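Local atomic coordinates of galactan 1,3-beta-galactosidase (Phanerochaete chrysosporium, PDB entry 7BYS), a protein that probably hydrolyses beta-1,3-galactan from its chain ends, as a family 43 glycoside hydrolase that also carries a carbohydrate-binding module. Residues 105-110 against 133-137; 236-240 against 384-388. All blocks are in the same frame, centred on the assembly; numbering follows the deposited sequence.

The two contacts lie about 28 Å apart between centres and share no residues, strands or loops. Contact 1 stays within the family 43 catalytic part and joins two neighbouring four-stranded sheets; it is partly buried and centred about 22 Å from the centre of the chain. Contact 2 is more buried and more central, about 13 Å from that centre, and brings the catalytic part against the carbohydrate-binding module, whose sequence follows far later in the chain. Each turns on an arginine, used differently: in 105-110 against 133-137 it grips a backbone carbonyl, while in 236-240 against 384-388 it meets a carboxylate across the contact. Ordered water bridges both.

Contact 1: 105-110 against 133-137; sequences YGAAMV and ADSRD
Arg136 reaching over Ala108 to the carbonyl of Tyr105 makes this a polar loop-to-loop contact between consecutive sheets: 105-110 runs from the hairpin after strand 93-101 into strand 109-115, whereas the loop 133-137 leads from strand 123-128 to strand 138-142. The arginine has CG anti to its carbonyl carbon (chi1 -73°) and extends from CG to NE, which carries the guanidinium past Ala108. Arg136 NE and Arg136 NH2 both donate side-on to Tyr105 O, each at 3.0 Å, with the acceptor near the guanidinium plane and the donors in the carbonyl plane. Ala108 CB sits over the centre of one guanidinium face, 3.5 Å from Arg136 CZ. Within a family 43 five-bladed beta-propeller, this seam ties the second blade to the entry of the third. The remaining nitrogen, Arg136 NH1, forms a salt bridge to Asp134 OD2 at 3.0 Å, from above the carboxylate plane; Lys129 holds Asp134 OD1. A methionine in place of Arg136 would probably leave Tyr105 O without both of its donors here and deprive Asp134 OD2 of this charged partner. Next to the arginine, Ser135 N donates a hydrogen bond to Ala108 O at 3.0 Å, and a water accepts from Ser135 OG (2.7 Å) while donating to Met109 O and Arg136 O. Tyr105 OH bonds to Glu81, and Asp137 ends the second segment; both acidic residues bind galactose in a ligand-bound form of this protein, though no sugar occupies the site here.

Contact 2: 236-240 against 384-388; sequences TRTWY and PDSGG
Asp385 receives Tyr240 and Arg237 on its two carboxylate oxygens, joining the turn that leads into strand 242-249, the first strand of the last propeller blade, to the beta-sandwich of the carbohydrate-binding module. Tyr240 OH donates to Asp385 OD1 at 2.9 Å on the syn side, with ring and carboxylate planes 71° apart. Arg237 NH2 gives a nearly straight bond to Asp385 OD2 (3.0 Å, 164°) from above the carboxylate plane, and Arg237 NH1 adds a weak one; the pair is a salt bridge. A water donates to the same Asp385 OD2 at 2.6 Å. Arg237 NE is satisfied by another water, which accepts from it at 3.0 Å and donates to Thr236 O and to Ser386 O, each 2.8 Å away, so it links both backbones. The bend of the Arg237 chain at chi3 (-64°) turns its guanidinium so that Gly387 CA lies over one face. Apolar contact is slight: Pro384 CB touches Tyr240 CE2 at 3.5 Å. Residues 237-240 form a left-handed helical turn, in which Tyr240 N bonds to Thr236 O. With a cation and a phenol both donating to it, the buried carboxylate is probably ionised, and within this contact directed polar bonds outweigh the single apolar touch.

Contact 1: 105-110 against 133-137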
loop_
_atom_site.group_PDB
_atom_site.type_symbol
_atom_site.label_atom_id
_atom_site.label_comp_id
_atom_site.label_asym_id
_atom_site.label_seq_id
_atom_site.Cartn_x
_atom_site.Cartn_y
_atom_site.Cartn_z
ATOM N N TYR A 105 8.219 -14.381 -14.769
ATOM C CA TYR A 105 8.672 -13.003 -14.974
ATOM C C TYR A 105 9.777 -12.887 -16.023
ATOM O O TYR A 105 10.561 -11.930 -16.014
ATOM C CB TYR A 105 9.057 -12.327 -13.654
ATOM C CG TYR A 105 7.869 -12.149 -12.749
ATOM C CD1 TYR A 105 7.051 -11.033 -12.868
ATOM C CD2 TYR A 105 7.544 -13.103 -11.797
ATOM C CE1 TYR A 105 5.957 -10.859 -12.050
ATOM C CE2 TYR A 105 6.445 -12.942 -10.977
ATOM C CZ TYR A 105 5.654 -11.815 -11.107
ATOM O OH TYR A 105 4.557 -11.657 -10.290
ATOM N N GLY A 106 9.849 -13.838 -16.954
ATOM C CA GLY A 106 10.860 -13.806 -17.986
ATOM C C GLY A 106 10.504 -13.036 -19.234
ATOM O O GLY A 106 11.390 -12.777 -20.051
ATOM N N ALA A 107 9.234 -12.664 -19.411
ATOM C CA ALA A 107 8.780 -11.981 -20.621
ATOM C C ALA A 107 8.972 -10.468 -20.560
ATOM O O ALA A 107 9.295 -9.854 -21.584
ATOM C CB ALA A 107 7.311 -12.314 -20.896
ATOM N N ALA A 108 8.765 -9.859 -19.388
ATOM C CA ALA A 108 9.079 -8.449 -19.129
ATOM C C ALA A 108 8.504 -7.503 -20.189
ATOM O O ALA A 108 9.231 -6.786 -20.873
ATOM C CB ALA A 108 10.585 -8.246 -18.961
ATOM N N MET A 109 7.176 -7.494 -20.286
ATOM C CA MET A 109 6.480 -6.658 -21.253
ATOM C C MET A 109 5.508 -5.706 -20.565
ATOM O O MET A 109 5.243 -5.802 -19.362
ATOM C CB MET A 109 5.728 -7.526 -22.266
ATOM C CG MET A 109 6.653 -8.357 -23.128
ATOM S SD MET A 109 5.758 -9.595 -24.079
ATOM C CE MET A 109 7.077 -10.280 -25.083
ATOM N N VAL A 110 5.007 -4.748 -21.349
ATOM C CA VAL A 110 3.848 -3.956 -20.976
ATOM C C VAL A 110 2.674 -4.482 -21.780
ATOM O O VAL A 110 2.835 -5.093 -22.844
ATOM C CB VAL A 110 4.023 -2.431 -21.213
ATOM C CG1 VAL A 110 5.090 -1.842 -20.307
ATOM C CG2 VAL A 110 4.311 -2.136 -22.684
ATOM N N ALA A 133 13.188 -3.167 -24.969
ATOM C CA ALA A 133 13.857 -3.485 -23.713
ATOM C C ALA A 133 12.849 -3.995 -22.692
ATOM O O ALA A 133 11.637 -3.875 -22.869
ATOM C CB ALA A 133 14.592 -2.254 -23.167
ATOM N N ASP A 134 13.378 -4.584 -21.619
ATOM C CA ASP A 134 12.547 -5.114 -20.549
ATOM C C ASP A 134 11.710 -4.016 -19.914
ATOM O O ASP A 134 12.147 -2.871 -19.752
ATOM C CB ASP A 134 13.424 -5.659 -19.420
ATOM C CG ASP A 134 14.113 -6.955 -19.769
ATOM O OD1 ASP A 134 13.885 -7.501 -20.876
ATOM O OD2 ASP A 134 14.894 -7.431 -18.911
ATOM N N SER A 135 10.511 -4.401 -19.501
ATOM C CA SER A 135 9.708 -3.590 -18.593
ATOM C C SER A 135 9.037 -4.538 -17.616
ATOM O O SER A 135 8.305 -5.444 -18.031
ATOM C CB SER A 135 8.665 -2.786 -19.373
ATOM O OG SER A 135 7.867 -1.994 -18.505
ATOM N N ARG A 136 9.285 -4.335 -16.320
ATOM C CA ARG A 136 8.623 -5.133 -15.297
ATOM C C ARG A 136 7.706 -4.232 -14.474
ATOM O O ARG A 136 6.693 -3.772 -15.006
ATOM C CB ARG A 136 9.626 -5.976 -14.501
ATOM C CG ARG A 136 10.138 -7.144 -15.329
ATOM C CD ARG A 136 11.119 -8.016 -14.558
ATOM N NE ARG A 136 11.548 -9.173 -15.341
ATOM C CZ ARG A 136 12.528 -9.154 -16.239
ATOM N NH1 ARG A 136 13.188 -8.037 -16.510
ATOM N NH2 ARG A 136 12.834 -10.267 -16.898
ATOM N N ASP A 137 8.029 -3.920 -13.217
ATOM C CA ASP A 137 7.200 -2.950 -12.499
ATOM C C ASP A 137 7.159 -1.652 -13.295
ATOM O O ASP A 137 8.181 -1.194 -13.818
ATOM C CB ASP A 137 7.821 -2.611 -11.145
ATOM C CG ASP A 137 7.518 -3.624 -10.064
ATOM O OD1 ASP A 137 7.009 -4.717 -10.358
ATOM O OD2 ASP A 137 7.842 -3.319 -8.906
HETATM O O HOH W 1 5.884 -3.593 -17.570
#

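Contact 2: 236-240 against 384-388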
loop_
_atom_site.group_PDB
_atom_site.type_symbol
_atom_site.label_atom_id
_atom_site.label_comp_id
_atom_site.label_asym_id
_atom_site.label_seq_id
_atom_site.Cartn_x
_atom_site.Cartn_y
_atom_site.Cartn_z
ATOM N N THR A 236 11.746 0.390 9.397
ATOM C CA THR A 236 10.372 -0.083 9.255
ATOM C C THR A 236 10.057 -0.637 7.873
ATOM O O THR A 236 8.965 -1.179 7.690
ATOM C CB THR A 236 9.340 1.016 9.560
ATOM O OG1 THR A 236 9.328 1.985 8.508
ATOM C CG2 THR A 236 9.609 1.699 10.898
ATOM N N ARG A 237 10.957 -0.482 6.902
ATOM C CA ARG A 237 10.728 -0.969 5.543
ATOM C C ARG A 237 9.430 -0.387 4.982
ATOM O O ARG A 237 8.517 -1.103 4.559
ATOM C CB ARG A 237 10.750 -2.497 5.491
ATOM C CG ARG A 237 11.962 -3.099 6.201
ATOM C CD ARG A 237 11.928 -4.619 6.228
ATOM N NE ARG A 237 10.784 -5.101 6.994
ATOM C CZ ARG A 237 10.345 -6.355 6.980
ATOM N NH1 ARG A 237 10.946 -7.279 6.234
ATOM N NH2 ARG A 237 9.271 -6.681 7.695
ATOM N N THR A 238 9.373 0.949 4.993
ATOM C CA THR A 238 8.194 1.704 4.565
ATOM C C THR A 238 6.967 1.302 5.372
ATOM O O THR A 238 5.866 1.148 4.837
ATOM C CB THR A 238 7.945 1.627 3.054
ATOM O OG1 THR A 238 9.198 1.598 2.363
ATOM C CG2 THR A 238 7.197 2.868 2.576
ATOM N N TRP A 239 7.150 1.156 6.685
ATOM C CA TRP A 239 6.061 0.703 7.549
ATOM C C TRP A 239 5.452 -0.588 7.006
ATOM O O TRP A 239 4.231 -0.774 6.989
ATOM C CB TRP A 239 5.012 1.805 7.748
ATOM C CG TRP A 239 5.570 3.003 8.470
ATOM C CD1 TRP A 239 5.877 4.216 7.930
ATOM C CD2 TRP A 239 5.936 3.074 9.856
ATOM N NE1 TRP A 239 6.385 5.046 8.898
ATOM C CE2 TRP A 239 6.420 4.376 10.092
ATOM C CE3 TRP A 239 5.862 2.175 10.926
ATOM C CZ2 TRP A 239 6.859 4.800 11.351
ATOM C CZ3 TRP A 239 6.288 2.600 12.183
ATOM C CH2 TRP A 239 6.775 3.901 12.382
ATOM N N TYR A 240 6.331 -1.486 6.557
ATOM C CA TYR A 240 5.967 -2.745 5.898
ATOM C C TYR A 240 4.992 -2.521 4.733
ATOM O O TYR A 240 3.799 -2.844 4.793
ATOM C CB TYR A 240 5.447 -3.777 6.905
ATOM C CG TYR A 240 5.545 -5.212 6.438
ATOM C CD1 TYR A 240 5.375 -5.573 5.099
ATOM C CD2 TYR A 240 5.813 -6.220 7.354
ATOM C CE1 TYR A 240 5.476 -6.917 4.694
ATOM C CE2 TYR A 240 5.919 -7.521 6.969
ATOM C CZ TYR A 240 5.746 -7.876 5.661
ATOM O OH TYR A 240 5.869 -9.195 5.335
ATOM N N PRO A 384 2.479 -9.270 11.264
ATOM C CA PRO A 384 3.537 -9.503 10.275
ATOM C C PRO A 384 4.919 -9.456 10.913
ATOM O O PRO A 384 5.132 -8.849 11.971
ATOM C CB PRO A 384 3.361 -8.342 9.282
ATOM C CG PRO A 384 1.924 -7.917 9.430
ATOM C CD PRO A 384 1.579 -8.162 10.890
ATOM N N ASP A 385 5.880 -10.100 10.242
ATOM C CA ASP A 385 7.279 -9.888 10.592
ATOM C C ASP A 385 7.567 -8.392 10.555
ATOM O O ASP A 385 7.151 -7.695 9.629
ATOM C CB ASP A 385 8.185 -10.624 9.603
ATOM C CG ASP A 385 7.901 -10.270 8.148
ATOM O OD1 ASP A 385 6.809 -10.599 7.648
ATOM O OD2 ASP A 385 8.785 -9.665 7.502
ATOM N N SER A 386 8.229 -7.881 11.578
ATOM C CA SER A 386 8.440 -6.443 11.656
ATOM C C SER A 386 9.800 -5.987 11.143
ATOM O O SER A 386 10.012 -4.780 10.997
ATOM C CB SER A 386 8.191 -5.947 13.081
ATOM O OG SER A 386 9.261 -6.372 13.909
ATOM N N GLY A 387 10.711 -6.913 10.844
ATOM C CA GLY A 387 12.046 -6.596 10.376
ATOM C C GLY A 387 13.132 -6.936 11.375
ATOM O O GLY A 387 14.300 -7.077 10.984
ATOM N N GLY A 388 12.781 -7.062 12.647
ATOM C CA GLY A 388 13.737 -7.409 13.677
ATOM C C GLY A 388 13.057 -7.347 15.030
ATOM O O GLY A 388 12.007 -6.717 15.197
HETATM O O HOH W 2 8.718 -3.815 8.700
HETATM O O HOH W 3 9.248 -9.841 4.901
#